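Local coordinates for protein malyl-CoA lyase/beta-methylmalyl-CoA lyase (Methylobacterium extorquens, PDB 5UGR) that belongs to the HpcH/HpaI aldolase/citrate lyase family of TIM-barrel enzymes and holds a magnesium ion, at residues A[33-37]-A[261-265]. Residues are numbered along the deposited sequence; the frame is centred on the assembly and turned at random.
Sequences ASKAD and IDLAN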
loop_
_atom_site.group_PDB
_atom_site.type_symbol
_atom_site.label_atom_id
_atom_site.label_comp_id
_atom_site.label_asym_id
_atom_site.label_seq_id
_atom_site.Cartn_x
_atom_site.Cartn_y
_atom_site.Cartn_z
ATOM N N ALA A 33 16.072 -30.695 32.245
ATOM C CA ALA A 33 15.644 -30.671 33.640
ATOM C C ALA A 33 15.581 -29.256 34.242
ATOM O O ALA A 33 15.333 -29.114 35.443
ATOM C CB ALA A 33 16.600 -31.531 34.464
ATOM N N SER A 34 15.821 -28.229 33.423
ATOM C CA SER A 34 15.868 -26.860 33.917
ATOM C C SER A 34 14.460 -26.335 34.177
ATOM O O SER A 34 13.447 -26.947 33.848
ATOM C CB SER A 34 16.587 -25.940 32.952
ATOM O OG SER A 34 15.756 -25.636 31.857
ATOM N N LYS A 35 14.462 -25.158 34.788
ATOM C CA LYS A 35 13.254 -24.406 35.094
ATOM C C LYS A 35 12.829 -23.390 34.028
ATOM O O LYS A 35 11.914 -22.590 34.247
ATOM C CB LYS A 35 13.388 -23.745 36.456
ATOM C CG LYS A 35 13.481 -24.748 37.619
ATOM C CD LYS A 35 13.664 -24.012 38.917
ATOM C CE LYS A 35 13.916 -25.031 40.031
ATOM N NZ LYS A 35 13.998 -24.310 41.337
ATOM N N ALA A 36 13.415 -23.464 32.854
ATOM C CA ALA A 36 13.021 -22.554 31.758
ATOM C C ALA A 36 11.627 -22.879 31.301
ATOM O O ALA A 36 11.234 -24.047 31.215
ATOM C CB ALA A 36 13.959 -22.723 30.597
ATOM N N ASP A 37 10.883 -21.831 30.938
ATOM C CA ASP A 37 9.535 -22.017 30.356
ATOM C C ASP A 37 9.600 -22.490 28.923
ATOM O O ASP A 37 8.770 -23.279 28.466
ATOM C CB ASP A 37 8.747 -20.727 30.409
ATOM C CG ASP A 37 8.373 -20.259 31.846
ATOM O OD1 ASP A 37 8.316 -21.111 32.765
ATOM O OD2 ASP A 37 8.044 -19.051 31.998
ATOM N N ILE A 261 17.889 -18.007 34.348
ATOM C CA ILE A 261 16.553 -18.593 34.337
ATOM C C ILE A 261 15.709 -18.160 35.514
ATOM O O ILE A 261 14.576 -17.698 35.315
ATOM C CB ILE A 261 16.617 -20.130 34.270
ATOM C CG1 ILE A 261 17.282 -20.604 32.960
ATOM C CG2 ILE A 261 15.237 -20.749 34.370
ATOM C CD1 ILE A 261 17.646 -22.078 32.948
ATOM N N ASP A 262 16.250 -18.267 36.738
ATOM C CA ASP A 262 15.473 -17.907 37.928
ATOM C C ASP A 262 15.218 -16.394 37.934
ATOM O O ASP A 262 14.161 -15.931 38.397
ATOM C CB ASP A 262 16.209 -18.321 39.206
ATOM C CG ASP A 262 16.128 -19.820 39.481
ATOM O OD1 ASP A 262 15.381 -20.560 38.812
ATOM O OD2 ASP A 262 16.875 -20.265 40.365
ATOM N N LEU A 263 16.180 -15.627 37.425
ATOM C CA LEU A 263 16.054 -14.160 37.430
ATOM C C LEU A 263 14.882 -13.741 36.519
ATOM O O LEU A 263 14.039 -12.945 36.927
ATOM C CB LEU A 263 17.339 -13.433 37.039
ATOM C CG LEU A 263 18.590 -13.710 37.844
ATOM C CD1 LEU A 263 19.769 -13.008 37.249
ATOM C CD2 LEU A 263 18.372 -13.281 39.267
ATOM N N ALA A 264 14.799 -14.342 35.322
ATOM C CA ALA A 264 13.695 -14.050 34.380
ATOM C C ALA A 264 12.390 -14.550 34.942
ATOM O O ALA A 264 11.358 -13.833 34.896
ATOM C CB ALA A 264 13.962 -14.655 33.015
ATOM N N ASN A 265 12.398 -15.781 35.480
ATOM C CA ASN A 265 11.149 -16.265 36.032
ATOM C C ASN A 265 10.577 -15.385 37.112
ATOM O O ASN A 265 9.342 -15.197 37.198
ATOM C CB ASN A 265 11.302 -17.686 36.522
ATOM C CG ASN A 265 11.354 -18.713 35.359
ATOM O OD1 ASN A 265 10.989 -18.430 34.228
ATOM N ND2 ASN A 265 11.833 -19.911 35.655
HETATM O O HOH W 1 16.750 -22.741 41.103
#
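Ile261 points its side chain at the 33-37 loop and touches it with two branches. Its CG2 methyl sits against the peptide that joins Lys35 to Ala36, 3.6 Å from Lys35 C. On the other branch, Ile261 CD1 lies 4.0 Å from Ser34 CB. Ile261 and Ala36 are buried, and Leu18 of strand 16-21 packs on both. Ser34 OG is hydrogen-bonded to Ser31 O and accepts a weak hydrogen bond from Ala36 N.

Asp262 meets Lys35 at the solvent-exposed edge. Lys35 CG is anti to its carbonyl carbon (chi1 -65°), and the extended chain passes CD 3.9 Å from Asp262 OD1. No direct salt bridge forms. A water donates to Asp262 OD2 at 2.6 Å and accepts from Lys35 NZ at 3.2 Å.

One turn after Ile261, Asn265 ND2 donates a hydrogen bond to Lys35 O at 3.0 Å, with an N-H...O angle of 154°. The oxygen lies almost in the amide plane, but the donor stands above the carbonyl plane. The Asn265 and Asp37 side chains pass in opposite directions, planes 26° apart, with Asn265 OD1 3.7 Å from Asp37 OD2. Ser16 OG donates to Asn265 OD1, fixing the amide flip, and Asp37 forms salt bridges through OD2 to Arg15 and OD1 to Lys324.

Helix 259-268 follows the eighth strand, 252-255, which pairs with the first, 16-21; the loop leads into the second, 38-42. The contact thus lies over the closing seam of the TIM barrel.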